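Local structure of amidohydrolase (Xanthomonas campestris pv. campestris, 4DZH) at residues Y403-G406 and R407-T411; E329-T332 and A333-A337; D412-A416 and G417-L421. The protein is a zinc-containing amidohydrolase that probably deaminates adenosine-type nucleosides such as 5'-methylthioadenosine. All coordinates share one frame; numbering follows the deposited sequence.

Interaction 1: Y403-G406 and R407-T411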
loop_
_atom_site.group_PDB
_atom_site.type_symbol
_atom_site.label_atom_id
_atom_site.label_comp_id
_atom_site.label_asym_id
_atom_site.label_seq_id
_atom_site.Cartn_x
_atom_site.Cartn_y
_atom_site.Cartn_z
ATOM N N TYR A 403 6.739 -5.185 -4.869
ATOM C CA TYR A 403 5.615 -4.642 -5.609
ATOM C C TYR A 403 4.353 -5.472 -5.544
ATOM O O TYR A 403 3.309 -5.054 -6.109
ATOM C CB TYR A 403 5.990 -4.440 -7.073
ATOM C CG TYR A 403 7.173 -3.484 -7.304
ATOM C CD1 TYR A 403 7.133 -2.162 -6.861
ATOM C CD2 TYR A 403 8.330 -3.928 -7.948
ATOM C CE1 TYR A 403 8.201 -1.292 -7.058
ATOM C CE2 TYR A 403 9.423 -3.061 -8.144
ATOM C CZ TYR A 403 9.341 -1.746 -7.696
ATOM O OH TYR A 403 10.388 -0.863 -7.887
ATOM N N ALA A 404 4.397 -6.635 -4.929
ATOM C CA ALA A 404 3.166 -7.465 -4.878
ATOM C C ALA A 404 2.842 -8.111 -3.516
ATOM O O ALA A 404 1.652 -8.282 -3.173
ATOM C CB ALA A 404 3.197 -8.568 -5.972
ATOM N N ALA A 405 3.856 -8.526 -2.749
ATOM C CA ALA A 405 3.610 -9.185 -1.487
ATOM C C ALA A 405 2.939 -8.249 -0.517
ATOM O O ALA A 405 3.348 -7.070 -0.377
ATOM C CB ALA A 405 4.934 -9.666 -0.894
ATOM N N GLY A 406 1.927 -8.754 0.175
ATOM C CA GLY A 406 1.358 -8.042 1.294
ATOM C C GLY A 406 1.889 -8.535 2.621
ATOM O O GLY A 406 2.379 -9.655 2.736
ATOM N N ARG A 407 1.771 -7.720 3.653
ATOM C CA ARG A 407 2.324 -8.079 4.940
ATOM C C ARG A 407 1.670 -9.329 5.584
ATOM O O ARG A 407 2.267 -9.960 6.479
ATOM C CB ARG A 407 2.257 -6.894 5.892
ATOM C CG ARG A 407 0.886 -6.445 6.173
ATOM C CD ARG A 407 0.976 -5.557 7.400
ATOM N NE ARG A 407 -0.291 -4.856 7.588
ATOM C CZ ARG A 407 -0.506 -3.941 8.527
ATOM N NH1 ARG A 407 0.448 -3.623 9.474
ATOM N NH2 ARG A 407 -1.722 -3.332 8.512
ATOM N N HIS A 408 0.470 -9.687 5.117
ATOM C CA HIS A 408 -0.215 -10.848 5.678
ATOM C C HIS A 408 0.416 -12.112 5.127
ATOM O O HIS A 408 0.087 -13.208 5.610
ATOM C CB HIS A 408 -1.687 -10.800 5.286
ATOM C CG HIS A 408 -1.887 -10.873 3.806
ATOM N ND1 HIS A 408 -1.728 -9.781 2.970
ATOM C CD2 HIS A 408 -2.210 -11.915 2.997
ATOM C CE1 HIS A 408 -1.954 -10.144 1.714
ATOM N NE2 HIS A 408 -2.248 -11.433 1.703
ATOM N N GLN A 409 1.329 -11.986 4.161
ATOM C CA GLN A 409 2.030 -13.177 3.671
ATOM C C GLN A 409 3.207 -13.554 4.545
ATOM O O GLN A 409 3.863 -14.570 4.284
ATOM C CB GLN A 409 2.491 -12.992 2.256
ATOM C CG GLN A 409 1.257 -12.764 1.332
ATOM C CD GLN A 409 1.659 -12.641 -0.089
ATOM O OE1 GLN A 409 1.477 -11.583 -0.699
ATOM N NE2 GLN A 409 2.184 -13.727 -0.663
ATOM N N VAL A 410 3.537 -12.710 5.517
ATOM C CA VAL A 410 4.537 -13.129 6.507
ATOM C C VAL A 410 4.003 -14.291 7.326
ATOM O O VAL A 410 2.931 -14.188 7.930
ATOM C CB VAL A 410 4.905 -11.933 7.438
ATOM C CG1 VAL A 410 5.795 -12.383 8.606
ATOM C CG2 VAL A 410 5.592 -10.811 6.597
ATOM N N THR A 411 4.726 -15.405 7.392
ATOM C CA THR A 411 4.232 -16.541 8.174
ATOM C C THR A 411 5.045 -16.880 9.402
ATOM O O THR A 411 4.506 -17.321 10.407
ATOM C CB THR A 411 4.143 -17.806 7.316
ATOM O OG1 THR A 411 5.433 -18.097 6.762
ATOM C CG2 THR A 411 3.116 -17.604 6.166
HETATM O O HOH W 1 -0.065 -9.637 -1.606
#
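The side chain of Gln-409 leaves the backbone with CG anti to its own carbonyl carbon (chi1 -61°) and runs on extended (chi2 -177°), which carries the amide back along the chain to the amide nitrogen of Gly-406. There OE1 accepts from Gly-406 N at 3.0 Å, with the donor tilted 31° from the plane of the side-chain carbonyl. The return bond uses backbone atoms: Gln-409 N donates to Gly-406 O at 2.9 Å, arriving well above the carbonyl plane and so not on a lone pair. Gly-406 is thus held at both its N-H and its C=O by one residue. On the way, CB and CG of Gln-409 lie close to that same carbonyl oxygen, CB 3.4 Å from Gly-406 O, and OE1 ends 3.3 Å from Ala-405 CA. A water sits beside the amide, 2.7 Å from Ala-404 O and 2.6 Å from Gln-409 OE1. The other end of the amide is held too, NE2 bonding to Thr-391. His-408 lays ND1 and CE1 obliquely against Gly-406, ND1 3.8 Å from its carbonyl carbon, and its ring meets His-408 of the second subunit. Arg-407 touches Gly-406 with CB alone; its extended chain carries NH1 to a salt bridge with Glu-127. The arrangement is a 3-10 turn with a side-chain-to-backbone bond closing it, joining helix 397-403 to strand 410-415 in this TIM-barrel amidohydrolase.

Interaction 2: E329-T332 and A333-A337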
loop_
_atom_site.group_PDB
_atom_site.type_symbol
_atom_site.label_atom_id
_atom_site.label_comp_id
_atom_site.label_asym_id
_atom_site.label_seq_id
_atom_site.Cartn_x
_atom_site.Cartn_y
_atom_site.Cartn_z
ATOM N N GLU A 329 5.038 0.423 3.062
ATOM C CA GLU A 329 5.944 1.568 3.094
ATOM C C GLU A 329 7.051 1.425 2.016
ATOM O O GLU A 329 7.406 2.422 1.317
ATOM C CB GLU A 329 6.571 1.698 4.481
ATOM C CG GLU A 329 7.002 3.148 4.700
ATOM C CD GLU A 329 5.864 4.064 4.985
ATOM O OE1 GLU A 329 6.020 5.292 4.697
ATOM O OE2 GLU A 329 4.827 3.626 5.514
ATOM N N ASN A 330 7.576 0.202 1.871
ATOM C CA ASN A 330 8.618 -0.073 0.889
ATOM C C ASN A 330 8.097 0.144 -0.500
ATOM O O ASN A 330 8.763 0.785 -1.332
ATOM C CB ASN A 330 9.118 -1.521 0.965
ATOM C CG ASN A 330 9.866 -1.844 2.265
ATOM O OD1 ASN A 330 10.329 -0.962 2.988
ATOM N ND2 ASN A 330 10.033 -3.142 2.521
ATOM N N ARG A 331 6.910 -0.414 -0.808
ATOM C CA ARG A 331 6.319 -0.205 -2.129
ATOM C C ARG A 331 6.091 1.292 -2.405
ATOM O O ARG A 331 6.415 1.772 -3.494
ATOM C CB ARG A 331 5.007 -0.959 -2.267
ATOM C CG ARG A 331 4.379 -0.752 -3.647
ATOM C CD ARG A 331 2.940 -0.161 -3.596
ATOM N NE ARG A 331 2.144 -1.074 -2.781
ATOM C CZ ARG A 331 1.681 -0.777 -1.562
ATOM N NH1 ARG A 331 1.064 -1.712 -0.854
ATOM N NH2 ARG A 331 1.836 0.445 -1.013
ATOM N N THR A 332 5.566 2.020 -1.416
ATOM C CA THR A 332 5.315 3.453 -1.621
ATOM C C THR A 332 6.641 4.185 -1.884
ATOM O O THR A 332 6.721 5.031 -2.812
ATOM C CB THR A 332 4.613 4.029 -0.402
ATOM O OG1 THR A 332 3.357 3.333 -0.211
ATOM C CG2 THR A 332 4.296 5.493 -0.641
ATOM N N ALA A 333 7.669 3.839 -1.109
ATOM C CA ALA A 333 9.014 4.443 -1.285
ATOM C C ALA A 333 9.489 4.160 -2.707
ATOM O O ALA A 333 9.974 5.056 -3.405
ATOM C CB ALA A 333 10.022 3.902 -0.270
ATOM N N ALA A 334 9.355 2.915 -3.134
ATOM C CA ALA A 334 9.921 2.562 -4.425
ATOM C C ALA A 334 9.193 3.255 -5.566
ATOM O O ALA A 334 9.857 3.676 -6.541
ATOM C CB ALA A 334 9.891 1.040 -4.617
ATOM N N ILE A 335 7.856 3.344 -5.523
ATOM C CA ILE A 335 7.123 3.893 -6.677
ATOM C C ILE A 335 7.159 5.417 -6.635
ATOM O O ILE A 335 7.346 6.060 -7.670
ATOM C CB ILE A 335 5.690 3.312 -6.822
ATOM C CG1 ILE A 335 4.799 3.772 -5.644
ATOM C CG2 ILE A 335 5.799 1.755 -6.922
ATOM C CD1 ILE A 335 3.388 3.228 -5.741
ATOM N N LEU A 336 7.078 5.993 -5.435
ATOM C CA LEU A 336 7.161 7.442 -5.316
ATOM C C LEU A 336 8.533 7.900 -5.793
ATOM O O LEU A 336 8.646 8.963 -6.387
ATOM C CB LEU A 336 6.992 7.867 -3.838
ATOM C CG LEU A 336 7.010 9.407 -3.690
ATOM C CD1 LEU A 336 5.825 10.018 -4.306
ATOM C CD2 LEU A 336 6.997 9.669 -2.202
ATOM N N ALA A 337 9.572 7.118 -5.527
ATOM C CA ALA A 337 10.920 7.594 -5.852
ATOM C C ALA A 337 11.059 7.812 -7.363
ATOM O O ALA A 337 11.709 8.780 -7.818
ATOM C CB ALA A 337 11.977 6.630 -5.337
#
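Four backbone bonds join Glu-329-Thr-332 to Ala-333-Ala-337 in the i to i+4 pattern of an alpha-helix, here the middle of helix 326-341. The shortest are Ala-333 N to Glu-329 O and Leu-336 N to Thr-332 O, both 2.8 Å; Ala-334 N to Asn-330 O and Ile-335 N to Arg-331 O follow at 2.9 Å. All are fairly straight at the hydrogen. The polar side chains turn from the helix toward neighbouring parts of the fold. Thr-332 holds OG1 beside its own backbone N (chi1 -60°), where it bonds Ser-328 O one turn back and also Glu-289, a ligand of the magnesium ion. Glu-329 reaches Glu-289 N and Asn-321, another magnesium ligand, so Glu-329 and Thr-332, about a turn apart, form a second shell that positions two magnesium ligands. Ala-333 and Ala-334 bring their small CB groups against the carbonyl oxygens of the preceding turn, Ala-333 CB lying 3.4 Å from Glu-329 O. On another side of the helix Arg-331 and Ile-335 run side by side in the same direction, the arginine NH2 bonded to Ser-328 OG. They meet where Arg-331 CD lies 4.0 Å from Ile-335 CD1.

Interaction 3: D412-A416 and G417-L421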
loop_
_atom_site.group_PDB
_atom_site.type_symbol
_atom_site.label_atom_id
_atom_site.label_comp_id
_atom_site.label_asym_id
_atom_site.label_seq_id
_atom_site.Cartn_x
_atom_site.Cartn_y
_atom_site.Cartn_z
ATOM N N ASP A 412 6.332 -16.592 9.344
ATOM C CA ASP A 412 7.204 -16.887 10.483
ATOM C C ASP A 412 8.242 -15.781 10.677
ATOM O O ASP A 412 8.745 -15.241 9.705
ATOM C CB ASP A 412 7.909 -18.240 10.305
ATOM C CG ASP A 412 6.914 -19.412 10.080
ATOM O OD1 ASP A 412 6.444 -20.039 11.065
ATOM O OD2 ASP A 412 6.579 -19.671 8.913
ATOM N N VAL A 413 8.514 -15.522 11.939
ATOM C CA VAL A 413 9.442 -14.474 12.351
ATOM C C VAL A 413 10.275 -14.942 13.532
ATOM O O VAL A 413 9.745 -15.472 14.540
ATOM C CB VAL A 413 8.646 -13.248 12.800
ATOM C CG1 VAL A 413 9.598 -12.199 13.397
ATOM C CG2 VAL A 413 7.880 -12.694 11.619
ATOM N N TRP A 414 11.582 -14.729 13.428
ATOM C CA TRP A 414 12.509 -14.984 14.533
ATOM C C TRP A 414 13.292 -13.717 14.818
ATOM O O TRP A 414 13.660 -12.996 13.878
ATOM C CB TRP A 414 13.533 -16.046 14.160
ATOM C CG TRP A 414 12.971 -17.401 13.845
ATOM C CD1 TRP A 414 12.907 -18.487 14.695
ATOM C CD2 TRP A 414 12.441 -17.837 12.594
ATOM N NE1 TRP A 414 12.367 -19.573 14.038
ATOM C CE2 TRP A 414 12.090 -19.210 12.747
ATOM C CE3 TRP A 414 12.252 -17.220 11.353
ATOM C CZ2 TRP A 414 11.509 -19.945 11.715
ATOM C CZ3 TRP A 414 11.671 -17.978 10.310
ATOM C CH2 TRP A 414 11.323 -19.320 10.508
ATOM N N ILE A 415 13.565 -13.483 16.105
ATOM C CA ILE A 415 14.419 -12.370 16.561
ATOM C C ILE A 415 15.471 -12.992 17.470
ATOM O O ILE A 415 15.148 -13.630 18.497
ATOM C CB ILE A 415 13.650 -11.267 17.325
ATOM C CG1 ILE A 415 12.529 -10.709 16.437
ATOM C CG2 ILE A 415 14.614 -10.117 17.814
ATOM C CD1 ILE A 415 11.785 -9.491 17.066
ATOM N N ALA A 416 16.722 -12.815 17.069
ATOM C CA ALA A 416 17.854 -13.499 17.759
ATOM C C ALA A 416 17.586 -15.019 17.853
ATOM O O ALA A 416 17.876 -15.673 18.877
ATOM C CB ALA A 416 18.091 -12.890 19.134
ATOM N N GLY A 417 17.004 -15.562 16.782
ATOM C CA GLY A 417 16.724 -16.975 16.689
ATOM C C GLY A 417 15.549 -17.461 17.527
ATOM O O GLY A 417 15.267 -18.659 17.508
ATOM N N LYS A 418 14.856 -16.575 18.255
ATOM C CA LYS A 418 13.745 -17.020 19.087
ATOM C C LYS A 418 12.473 -16.845 18.259
ATOM O O LYS A 418 12.285 -15.776 17.678
ATOM C CB LYS A 418 13.624 -16.179 20.364
ATOM C CG LYS A 418 14.856 -16.138 21.299
ATOM C CD LYS A 418 15.327 -17.498 21.667
ATOM C CE LYS A 418 16.462 -17.410 22.703
ATOM N NZ LYS A 418 17.111 -18.746 22.941
ATOM N N PRO A 419 11.627 -17.885 18.178
ATOM C CA PRO A 419 10.374 -17.759 17.402
ATOM C C PRO A 419 9.436 -16.744 18.015
ATOM O O PRO A 419 9.127 -16.851 19.212
ATOM C CB PRO A 419 9.722 -19.147 17.521
ATOM C CG PRO A 419 10.795 -20.059 18.040
ATOM C CD PRO A 419 11.810 -19.221 18.784
ATOM N N LYS A 420 8.976 -15.781 17.199
ATOM C CA LYS A 420 8.049 -14.752 17.651
ATOM C C LYS A 420 6.708 -14.922 17.004
ATOM O O LYS A 420 5.679 -14.570 17.604
ATOM C CB LYS A 420 8.549 -13.362 17.234
ATOM C CG LYS A 420 10.027 -13.149 17.545
ATOM C CD LYS A 420 10.292 -13.447 18.958
ATOM C CE LYS A 420 9.417 -12.672 19.903
ATOM N NZ LYS A 420 9.781 -13.015 21.313
ATOM N N LEU A 421 6.726 -15.389 15.765
ATOM C CA LEU A 421 5.494 -15.617 14.988
ATOM C C LEU A 421 5.724 -16.968 14.388
ATOM O O LEU A 421 6.750 -17.198 13.722
ATOM C CB LEU A 421 5.307 -14.547 13.872
ATOM C CG LEU A 421 3.937 -14.645 13.143
ATOM C CD1 LEU A 421 2.875 -13.982 14.011
ATOM C CD2 LEU A 421 4.044 -14.045 11.757
#
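Backbone bonds tie Asp-412-Ala-416 to Gly-417-Leu-421 as a beta hairpin. Ile-415 and Lys-418, the first and last residues of the type I' turn, form a hydrogen-bonded pair, Ile-415 N reaching Lys-418 O at 3.1 Å and Lys-418 N returning to Ile-415 O at 3.0 Å. Further along is a classic beta bulge: Val-413 O takes two donors, Lys-420 N at 2.8 Å and Leu-421 N at 3.3 Å, while Val-413 N donates to Leu-421 O. Weaker CA-H...O contacts add to these, such as Trp-414 CA to Lys-418 O at 3.3 Å.

Apolar contacts fall on both faces. Val-413 and Leu-421 cross obliquely, CB to CB 3.7 Å, and Lys-420 CG packs on Ile-415 CG1, also at 3.7 Å, the two chains crossing at about a right angle. Bends at chi2 and chi3 then turn Lys-420 NZ to His-153 O. On the Trp-414 face the indole CD1 lies 4.3 Å from Pro-419 CG.

Asp-412 is paired outside the hairpin with Arg-66. The hairpin therefore rests on main-chain bonds, with the doubly gripped Val-413 carbonyl absorbing the extra residue of the bulge, while Asp-412 and Lys-420 spend their charged ends on partners outside the hairpin.

Interaction 2 is wholly buried and sits next to the magnesium site, while interaction 1 is mostly buried and interaction 3, away from the annotated sites, is only partly so. Interactions 1 and 3 share strand 410-415 and touch where Val-410 CG1 lies 4.0 Å from Leu-421 CD2. Interactions 1 and 2 meet through Tyr-403, whose ring packs on Ala-334 and Ile-335, and both reach the second subunit; interaction 3 does not. Interactions 2 and 3 remain about 13 Å apart at their nearest atoms. Helical backbone bonds dominate interaction 2 and hairpin backbone bonds interaction 3, whereas interaction 1 pairs one backbone bond with a side-chain amide, and adds a water.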